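Local coordinates for flavohemoglobin (Malassezia yamatoensis, PDB 6O0A), which probably detoxifies nitric oxide as an oxidoreductase, passing electrons from a nicotinamide nucleotide through bound FAD to a heme that binds oxygen, at residues Q206-A212 / L259-Y265; Q220-F224 / E245-F250. All coordinates share one frame; numbering follows the deposited sequence.

Interaction 1: residues Q206-A212 / L259-Y265; sequences QYISIYA and LDISNPY. With FAD (flavin-adenine dinucleotide), chain B.
I208 and I261 mesh by their branches. The CG2 methyl of I261 is a bump that fits against the concave side of I208, 3.7 Å from its CB and nearly as close to CG1 and CD1. At about a right angle to this contact, I208 CG2 enters the hollow between S262 O, at 3.7 Å, and P264 CA. Two residues on, I210 shares a face of the sheet with I261. At the far end L259 CD2 packs against Y211 O and, at 3.8 Å, the methyl CB of A212, which lie side by side before it. Residues 207-212 and 259-262 are neighbouring antiparallel strands, at 154°, of the six-stranded antiparallel sheet that forms the flavin-binding barrel of the ferredoxin-reductase-like module.

The register slips by one residue between I210 and Y207, and S262 bridges the slip. Its OG, held between backbone N and carbonyl carbon (chi1 75°), stands in for a main-chain acceptor and takes the N-H of S209 at 2.8 Å, while the same hydroxyl donates to N263 O. S262 N in turn binds S209 O. Beyond it, water 1 links the two segments, donating to both Y207 O and N263 O, before Y207 and Y265 pair by two backbone bonds.

With chi1 at 58°, the Y207 ring folds back so that Y265 O lies over one face, offset toward the rim and 3.4 Å above the plane; the opposite face receives the flavin methyl C7M. Q206 stretches along the backbone of Y265, its CB 3.1 Å from Y265 O, with the amide beyond held by K203 N and G266 O.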
loop_
_atom_site.group_PDB
_atom_site.type_symbol
_atom_site.label_atom_id
_atom_site.label_comp_id
_atom_site.label_asym_id
_atom_site.label_seq_id
_atom_site.Cartn_x
_atom_site.Cartn_y
_atom_site.Cartn_z
ATOM N N GLN A 206 8.846 1.490 4.116
ATOM C CA GLN A 206 8.655 0.827 2.833
ATOM C C GLN A 206 8.288 -0.640 3.027
ATOM O O GLN A 206 8.436 -1.229 4.105
ATOM C CB GLN A 206 9.902 0.965 1.963
ATOM C CG GLN A 206 10.154 2.407 1.495
ATOM C CD GLN A 206 11.241 2.494 0.450
ATOM O OE1 GLN A 206 12.300 1.887 0.591
ATOM N NE2 GLN A 206 10.979 3.244 -0.615
ATOM N N TYR A 207 7.793 -1.235 1.941
ATOM C CA TYR A 207 7.335 -2.610 1.916
ATOM C C TYR A 207 8.024 -3.350 0.781
ATOM O O TYR A 207 8.629 -2.743 -0.106
ATOM C CB TYR A 207 5.816 -2.681 1.731
ATOM C CG TYR A 207 5.322 -2.003 0.461
ATOM C CD1 TYR A 207 5.305 -2.678 -0.756
ATOM C CD2 TYR A 207 4.862 -0.693 0.480
ATOM C CE1 TYR A 207 4.833 -2.056 -1.905
ATOM C CE2 TYR A 207 4.399 -0.079 -0.656
ATOM C CZ TYR A 207 4.390 -0.766 -1.848
ATOM O OH TYR A 207 3.918 -0.132 -2.974
ATOM N N ILE A 208 7.915 -4.676 0.817
ATOM C CA ILE A 208 8.330 -5.517 -0.295
ATOM C C ILE A 208 7.125 -6.346 -0.709
ATOM O O ILE A 208 6.187 -6.551 0.061
ATOM C CB ILE A 208 9.540 -6.426 0.052
ATOM C CG1 ILE A 208 9.382 -7.123 1.414
ATOM C CG2 ILE A 208 10.849 -5.609 0.094
ATOM C CD1 ILE A 208 8.391 -8.271 1.475
ATOM N N SER A 209 7.160 -6.829 -1.939
ATOM C CA SER A 209 6.267 -7.893 -2.371
ATOM C C SER A 209 7.018 -9.215 -2.275
ATOM O O SER A 209 8.140 -9.331 -2.783
ATOM C CB SER A 209 5.771 -7.672 -3.809
ATOM O OG SER A 209 4.879 -6.570 -3.912
ATOM N N ILE A 210 6.421 -10.185 -1.591
ATOM C CA ILE A 210 6.969 -11.529 -1.484
ATOM C C ILE A 210 6.047 -12.472 -2.251
ATOM O O ILE A 210 4.820 -12.281 -2.273
ATOM C CB ILE A 210 7.144 -11.953 -0.009
ATOM C CG1 ILE A 210 7.866 -13.298 0.070
ATOM C CG2 ILE A 210 5.814 -11.987 0.720
ATOM C CD1 ILE A 210 8.493 -13.558 1.414
ATOM N N TYR A 211 6.652 -13.479 -2.888
ATOM C CA TYR A 211 5.987 -14.349 -3.852
ATOM C C TYR A 211 6.012 -15.792 -3.371
ATOM O O TYR A 211 7.062 -16.297 -2.967
ATOM C CB TYR A 211 6.678 -14.262 -5.224
ATOM C CG TYR A 211 6.541 -12.915 -5.892
ATOM C CD1 TYR A 211 7.228 -11.798 -5.408
ATOM C CD2 TYR A 211 5.716 -12.752 -6.992
ATOM C CE1 TYR A 211 7.091 -10.555 -6.015
ATOM C CE2 TYR A 211 5.585 -11.522 -7.616
ATOM C CZ TYR A 211 6.274 -10.423 -7.113
ATOM O OH TYR A 211 6.127 -9.195 -7.720
ATOM N N ALA A 212 4.865 -16.462 -3.458
ATOM C CA ALA A 212 4.825 -17.911 -3.292
ATOM C C ALA A 212 3.715 -18.462 -4.174
ATOM O O ALA A 212 2.869 -17.721 -4.682
ATOM C CB ALA A 212 4.613 -18.309 -1.831
ATOM N N LEU A 259 11.913 -18.221 -1.361
ATOM C CA LEU A 259 10.839 -17.415 -1.928
ATOM C C LEU A 259 11.455 -16.216 -2.630
ATOM O O LEU A 259 12.536 -15.753 -2.254
ATOM C CB LEU A 259 9.842 -16.916 -0.846
ATOM C CG LEU A 259 9.037 -17.970 -0.075
ATOM C CD1 LEU A 259 8.038 -17.305 0.849
ATOM C CD2 LEU A 259 8.320 -18.883 -1.052
ATOM N N ASP A 260 10.762 -15.696 -3.636
ATOM C CA ASP A 260 11.220 -14.491 -4.317
ATOM C C ASP A 260 10.706 -13.250 -3.590
ATOM O O ASP A 260 9.564 -13.219 -3.118
ATOM C CB ASP A 260 10.748 -14.480 -5.781
ATOM C CG ASP A 260 11.651 -15.312 -6.705
ATOM O OD1 ASP A 260 12.854 -15.478 -6.413
ATOM O OD2 ASP A 260 11.167 -15.780 -7.748
ATOM N N ILE A 261 11.556 -12.222 -3.498
ATOM C CA ILE A 261 11.190 -10.955 -2.861
ATOM C C ILE A 261 11.532 -9.815 -3.809
ATOM O O ILE A 261 12.615 -9.795 -4.411
ATOM C CB ILE A 261 11.901 -10.750 -1.511
ATOM C CG1 ILE A 261 11.607 -11.932 -0.582
ATOM C CG2 ILE A 261 11.445 -9.422 -0.872
ATOM C CD1 ILE A 261 12.093 -11.761 0.866
ATOM N N SER A 262 10.612 -8.858 -3.928
ATOM C CA SER A 262 10.803 -7.717 -4.808
ATOM C C SER A 262 11.806 -6.733 -4.205
ATOM O O SER A 262 12.297 -6.893 -3.082
ATOM C CB SER A 262 9.480 -6.997 -5.046
ATOM O OG SER A 262 9.116 -6.245 -3.881
ATOM N N ASN A 263 12.078 -5.684 -4.965
ATOM C CA ASN A 263 12.792 -4.544 -4.439
ATOM C C ASN A 263 11.859 -3.737 -3.538
ATOM O O ASN A 263 10.636 -3.845 -3.640
ATOM C CB ASN A 263 13.336 -3.717 -5.600
ATOM C CG ASN A 263 14.496 -4.418 -6.300
ATOM O OD1 ASN A 263 15.234 -5.188 -5.667
ATOM N ND2 ASN A 263 14.664 -4.163 -7.591
ATOM N N PRO A 264 12.416 -2.950 -2.613
ATOM C CA PRO A 264 11.575 -2.231 -1.650
ATOM C C PRO A 264 11.042 -0.926 -2.229
ATOM O O PRO A 264 11.741 -0.213 -2.955
ATOM C CB PRO A 264 12.540 -1.965 -0.490
ATOM C CG PRO A 264 13.868 -1.747 -1.187
ATOM C CD PRO A 264 13.854 -2.710 -2.380
ATOM N N TYR A 265 9.789 -0.614 -1.888
ATOM C CA TYR A 265 9.111 0.560 -2.422
ATOM C C TYR A 265 8.128 1.091 -1.383
ATOM O O TYR A 265 7.905 0.484 -0.334
ATOM C CB TYR A 265 8.405 0.229 -3.754
ATOM C CG TYR A 265 9.379 0.008 -4.891
ATOM C CD1 TYR A 265 10.094 1.071 -5.431
ATOM C CD2 TYR A 265 9.594 -1.264 -5.417
ATOM C CE1 TYR A 265 11.004 0.884 -6.458
ATOM C CE2 TYR A 265 10.500 -1.464 -6.456
ATOM C CZ TYR A 265 11.204 -0.383 -6.969
ATOM O OH TYR A 265 12.104 -0.557 -7.992
HETATM P PA FAD B . -6.140 -12.329 0.283
HETATM O O1A FAD B . -6.136 -13.627 -0.433
HETATM O O2A FAD B . -5.502 -11.181 -0.449
HETATM O O5B FAD B . -7.638 -11.933 0.669
HETATM C C5B FAD B . -7.924 -10.621 1.190
HETATM C C4B FAD B . -9.420 -10.565 1.375
HETATM O O4B FAD B . -10.060 -10.803 0.101
HETATM C C3B FAD B . -9.995 -11.628 2.293
HETATM O O3B FAD B . -9.935 -11.248 3.666
HETATM C C2B FAD B . -11.445 -11.716 1.809
HETATM O O2B FAD B . -12.256 -10.698 2.385
HETATM C C1B FAD B . -11.297 -11.469 0.301
HETATM N N9A FAD B . -11.302 -12.691 -0.497
HETATM C C8A FAD B . -10.304 -13.624 -0.569
HETATM N N7A FAD B . -10.598 -14.665 -1.310
HETATM C C5A FAD B . -11.884 -14.398 -1.753
HETATM C C6A FAD B . -12.792 -15.147 -2.522
HETATM N N6A FAD B . -12.517 -16.357 -3.026
HETATM N N1A FAD B . -14.016 -14.616 -2.743
HETATM C C2A FAD B . -14.297 -13.412 -2.234
HETATM N N3A FAD B . -13.525 -12.617 -1.485
HETATM C C4A FAD B . -12.328 -13.176 -1.273
HETATM N N1 FAD B . -0.074 -7.577 6.219
HETATM C C2 FAD B . 0.583 -8.016 7.335
HETATM O O2 FAD B . 0.194 -9.002 7.976
HETATM N N3 FAD B . 1.721 -7.339 7.767
HETATM C C4 FAD B . 2.285 -6.233 7.158
HETATM O O4 FAD B . 3.312 -5.724 7.609
HETATM C C4X FAD B . 1.585 -5.781 5.979
HETATM N N5 FAD B . 2.053 -4.739 5.344
HETATM C C5X FAD B . 1.376 -4.307 4.209
HETATM C C6 FAD B . 1.852 -3.187 3.526
HETATM C C7 FAD B . 1.218 -2.722 2.377
HETATM C C7M FAD B . 1.735 -1.484 1.685
HETATM C C8 FAD B . 0.092 -3.403 1.885
HETATM C C8M FAD B . -0.599 -2.955 0.625
HETATM C C9 FAD B . -0.392 -4.513 2.570
HETATM C C9A FAD B . 0.229 -4.962 3.731
HETATM N N10 FAD B . -0.247 -6.082 4.450
HETATM C C10 FAD B . 0.409 -6.515 5.582
HETATM C "C1'" FAD B . -1.394 -6.861 3.954
HETATM C "C2'" FAD B . -0.970 -7.986 3.016
HETATM O "O2'" FAD B . -0.365 -7.432 1.849
HETATM C "C3'" FAD B . -2.146 -8.882 2.616
HETATM O "O3'" FAD B . -3.196 -8.071 2.091
HETATM C "C4'" FAD B . -2.698 -9.715 3.772
HETATM O "O4'" FAD B . -1.613 -10.407 4.395
HETATM C "C5'" FAD B . -3.774 -10.688 3.333
HETATM O "O5'" FAD B . -3.210 -11.588 2.351
HETATM P P FAD B . -3.990 -12.951 2.066
HETATM O O1P FAD B . -4.042 -13.898 3.213
HETATM O O2P FAD B . -3.346 -13.562 0.852
HETATM O O3P FAD B . -5.479 -12.504 1.718
HETATM O O HOH W 1 8.073 -3.304 -2.894
HETATM O O HOH W 2 8.635 -17.447 -4.724
#

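Interaction 2: residues Q220-F224 / E245-F250; sequences QPRQF and EMTTIF. With FAD (flavin-adenine dinucleotide), chain B.
The R222 guanidinium has M246 CG over the centre of one face, 3.5 Å above the plane, and FAD O2P, FAD O5' and water 3 around its edge. NE donates to O2P at 2.8 Å and NH2 to O1A, so one side chain grips both phosphates; NH1 turns back to P221 O and helps fix the plane. The F224 ring has FAD O2' over one face, with F250 CE2, T247 CG2 and the flavin atom FAD C2 at its edge. Its edge points at the face of F250 in an offset edge-to-face pair, centroids 5.8 Å apart and planes at 89°. The edge of F250, in turn, meets R222 CG at 3.7 Å, where the arginine chain bends (chi2 -65°).

Water 3 joins Q220 OE1, R222 NH2 and E245 OE1; Q220 OE1 also accepts from R64 N, and E245 forms a salt bridge with R64. The backbone N-H groups of E245, M246 and T247 bind O1A, O2P and O1P, and T247 OG1 adds a bond to O1P at 2.7 Å; the start of the helix probably stabilises the phosphate charge. R222 to T225 matches the RxYS/T flavin motif of this family, with phenylalanine in the tyrosine's place.

Helical residues 246-250 run almost at right angles (84°) to strand residues 220-224, their inner side bounded by I238 of strand 234-239 and A212 of strand 207-213.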
loop_
_atom_site.group_PDB
_atom_site.type_symbol
_atom_site.label_atom_id
_atom_site.label_comp_id
_atom_site.label_asym_id
_atom_site.label_seq_id
_atom_site.Cartn_x
_atom_site.Cartn_y
_atom_site.Cartn_z
ATOM N N GLN A 220 1.915 -15.868 -6.673
ATOM C CA GLN A 220 1.105 -14.745 -6.205
ATOM C C GLN A 220 1.919 -13.863 -5.273
ATOM O O GLN A 220 2.579 -14.382 -4.364
ATOM C CB GLN A 220 -0.148 -15.230 -5.480
ATOM C CG GLN A 220 -1.140 -15.925 -6.375
ATOM C CD GLN A 220 -1.977 -14.929 -7.129
ATOM O OE1 GLN A 220 -2.922 -14.368 -6.580
ATOM N NE2 GLN A 220 -1.632 -14.687 -8.384
ATOM N N PRO A 221 1.879 -12.549 -5.473
ATOM C CA PRO A 221 2.554 -11.622 -4.556
ATOM C C PRO A 221 1.636 -11.052 -3.481
ATOM O O PRO A 221 0.436 -10.884 -3.724
ATOM C CB PRO A 221 3.022 -10.507 -5.499
ATOM C CG PRO A 221 1.886 -10.419 -6.483
ATOM C CD PRO A 221 1.418 -11.872 -6.698
ATOM N N ARG A 222 2.186 -10.761 -2.299
ATOM C CA ARG A 222 1.538 -9.906 -1.306
ATOM C C ARG A 222 2.595 -8.957 -0.756
ATOM O O ARG A 222 3.782 -9.286 -0.741
ATOM C CB ARG A 222 0.927 -10.716 -0.156
ATOM C CG ARG A 222 -0.126 -11.766 -0.565
ATOM C CD ARG A 222 -1.363 -11.102 -1.153
ATOM N NE ARG A 222 -2.494 -12.028 -1.326
ATOM C CZ ARG A 222 -2.879 -12.564 -2.482
ATOM N NH1 ARG A 222 -2.228 -12.295 -3.611
ATOM N NH2 ARG A 222 -3.933 -13.367 -2.516
ATOM N N GLN A 223 2.154 -7.789 -0.280
ATOM C CA GLN A 223 3.056 -6.778 0.275
ATOM C C GLN A 223 3.127 -6.855 1.794
ATOM O O GLN A 223 2.108 -7.063 2.463
ATOM C CB GLN A 223 2.630 -5.366 -0.129
ATOM C CG GLN A 223 2.732 -5.108 -1.633
ATOM C CD GLN A 223 1.593 -5.738 -2.405
ATOM O OE1 GLN A 223 0.425 -5.555 -2.060
ATOM N NE2 GLN A 223 1.925 -6.467 -3.483
ATOM N N PHE A 224 4.335 -6.674 2.331
ATOM C CA PHE A 224 4.521 -6.570 3.779
ATOM C C PHE A 224 5.545 -5.494 4.100
ATOM O O PHE A 224 6.549 -5.345 3.408
ATOM C CB PHE A 224 4.937 -7.914 4.388
ATOM C CG PHE A 224 3.934 -8.999 4.141
ATOM C CD1 PHE A 224 2.783 -9.087 4.901
ATOM C CD2 PHE A 224 4.119 -9.902 3.104
ATOM C CE1 PHE A 224 1.839 -10.070 4.649
ATOM C CE2 PHE A 224 3.186 -10.886 2.846
ATOM C CZ PHE A 224 2.043 -10.974 3.621
ATOM N N GLU A 245 -5.847 -16.114 0.760
ATOM C CA GLU A 245 -5.229 -17.277 0.138
ATOM C C GLU A 245 -3.763 -17.464 0.532
ATOM O O GLU A 245 -3.320 -18.604 0.743
ATOM C CB GLU A 245 -5.350 -17.176 -1.386
ATOM C CG GLU A 245 -4.755 -18.385 -2.078
ATOM C CD GLU A 245 -5.228 -18.552 -3.498
ATOM O OE1 GLU A 245 -5.592 -17.552 -4.167
ATOM O OE2 GLU A 245 -5.240 -19.712 -3.941
ATOM N N MET A 246 -2.989 -16.382 0.652
ATOM C CA MET A 246 -1.539 -16.530 0.714
ATOM C C MET A 246 -0.956 -16.485 2.124
ATOM O O MET A 246 0.137 -17.023 2.321
ATOM C CB MET A 246 -0.842 -15.465 -0.145
ATOM C CG MET A 246 -1.186 -15.543 -1.646
ATOM S SD MET A 246 -0.935 -17.197 -2.334
ATOM C CE MET A 246 0.811 -17.448 -2.092
ATOM N N THR A 247 -1.615 -15.867 3.113
ATOM C CA THR A 247 -0.933 -15.794 4.410
ATOM C C THR A 247 -0.765 -17.171 5.045
ATOM O O THR A 247 0.267 -17.430 5.673
ATOM C CB THR A 247 -1.639 -14.833 5.385
ATOM O OG1 THR A 247 -3.038 -15.081 5.402
ATOM C CG2 THR A 247 -1.378 -13.396 4.986
ATOM N N THR A 248 -1.724 -18.087 4.861
ATOM C CA THR A 248 -1.499 -19.440 5.349
ATOM C C THR A 248 -0.286 -20.071 4.671
ATOM O O THR A 248 0.494 -20.774 5.329
ATOM C CB THR A 248 -2.758 -20.293 5.168
ATOM O OG1 THR A 248 -2.572 -21.557 5.817
ATOM C CG2 THR A 248 -3.088 -20.500 3.692
ATOM N N ILE A 249 -0.087 -19.802 3.376
ATOM C CA ILE A 249 1.044 -20.368 2.652
ATOM C C ILE A 249 2.358 -19.772 3.141
ATOM O O ILE A 249 3.323 -20.503 3.399
ATOM C CB ILE A 249 0.828 -20.189 1.135
ATOM C CG1 ILE A 249 -0.324 -21.099 0.691
ATOM C CG2 ILE A 249 2.102 -20.539 0.374
ATOM C CD1 ILE A 249 -0.803 -20.879 -0.732
ATOM N N PHE A 250 2.413 -18.446 3.315
ATOM C CA PHE A 250 3.631 -17.823 3.822
ATOM C C PHE A 250 3.953 -18.312 5.235
ATOM O O PHE A 250 5.110 -18.591 5.551
ATOM C CB PHE A 250 3.495 -16.296 3.820
ATOM C CG PHE A 250 3.408 -15.682 2.453
ATOM C CD1 PHE A 250 4.328 -16.005 1.462
ATOM C CD2 PHE A 250 2.426 -14.734 2.171
ATOM C CE1 PHE A 250 4.252 -15.410 0.198
ATOM C CE2 PHE A 250 2.336 -14.153 0.911
ATOM C CZ PHE A 250 3.246 -14.485 -0.072
HETATM P PA FAD B . -6.140 -12.329 0.283
HETATM O O1A FAD B . -6.136 -13.627 -0.433
HETATM O O2A FAD B . -5.502 -11.181 -0.449
HETATM O O5B FAD B . -7.638 -11.933 0.669
HETATM C C5B FAD B . -7.924 -10.621 1.190
HETATM C C4B FAD B . -9.420 -10.565 1.375
HETATM O O4B FAD B . -10.060 -10.803 0.101
HETATM C C3B FAD B . -9.995 -11.628 2.293
HETATM O O3B FAD B . -9.935 -11.248 3.666
HETATM C C2B FAD B . -11.445 -11.716 1.809
HETATM O O2B FAD B . -12.256 -10.698 2.385
HETATM C C1B FAD B . -11.297 -11.469 0.301
HETATM N N9A FAD B . -11.302 -12.691 -0.497
HETATM C C8A FAD B . -10.304 -13.624 -0.569
HETATM N N7A FAD B . -10.598 -14.665 -1.310
HETATM C C5A FAD B . -11.884 -14.398 -1.753
HETATM C C6A FAD B . -12.792 -15.147 -2.522
HETATM N N6A FAD B . -12.517 -16.357 -3.026
HETATM N N1A FAD B . -14.016 -14.616 -2.743
HETATM C C2A FAD B . -14.297 -13.412 -2.234
HETATM N N3A FAD B . -13.525 -12.617 -1.485
HETATM C C4A FAD B . -12.328 -13.176 -1.273
HETATM N N1 FAD B . -0.074 -7.577 6.219
HETATM C C2 FAD B . 0.583 -8.016 7.335
HETATM O O2 FAD B . 0.194 -9.002 7.976
HETATM N N3 FAD B . 1.721 -7.339 7.767
HETATM C C4 FAD B . 2.285 -6.233 7.158
HETATM O O4 FAD B . 3.312 -5.724 7.609
HETATM C C4X FAD B . 1.585 -5.781 5.979
HETATM N N5 FAD B . 2.053 -4.739 5.344
HETATM C C5X FAD B . 1.376 -4.307 4.209
HETATM C C6 FAD B . 1.852 -3.187 3.526
HETATM C C7 FAD B . 1.218 -2.722 2.377
HETATM C C7M FAD B . 1.735 -1.484 1.685
HETATM C C8 FAD B . 0.092 -3.403 1.885
HETATM C C8M FAD B . -0.599 -2.955 0.625
HETATM C C9 FAD B . -0.392 -4.513 2.570
HETATM C C9A FAD B . 0.229 -4.962 3.731
HETATM N N10 FAD B . -0.247 -6.082 4.450
HETATM C C10 FAD B . 0.409 -6.515 5.582
HETATM C "C1'" FAD B . -1.394 -6.861 3.954
HETATM C "C2'" FAD B . -0.970 -7.986 3.016
HETATM O "O2'" FAD B . -0.365 -7.432 1.849
HETATM C "C3'" FAD B . -2.146 -8.882 2.616
HETATM O "O3'" FAD B . -3.196 -8.071 2.091
HETATM C "C4'" FAD B . -2.698 -9.715 3.772
HETATM O "O4'" FAD B . -1.613 -10.407 4.395
HETATM C "C5'" FAD B . -3.774 -10.688 3.333
HETATM O "O5'" FAD B . -3.210 -11.588 2.351
HETATM P P FAD B . -3.990 -12.951 2.066
HETATM O O1P FAD B . -4.042 -13.898 3.213
HETATM O O2P FAD B . -3.346 -13.562 0.852
HETATM O O3P FAD B . -5.479 -12.504 1.718
HETATM O O HOH W 3 -4.769 -14.920 -4.704
#

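Interaction 2 is nested within the chain loop closed by interaction 1, the centres of the two contacts about 11 Å apart. Strand 207-213 pairs with 258-262 on one side and with 219-225 on the other, where I210 N to R222 O and A212 O to Q220 N are each 2.9 Å, probable hydrogen bonds. M246 CE packs 3.3 Å from A212 O, and S209 OG bonds to Q223 NE2. Together they line one FAD: Y207 stands at the dimethylbenzene end of the flavin, while interaction 2 takes the ribityl chain and diphosphate and brings F224 CA to 3.4 Å from N5. The side chains of Y207 and R222 each come within about 7 Å of the heme, nearest atoms.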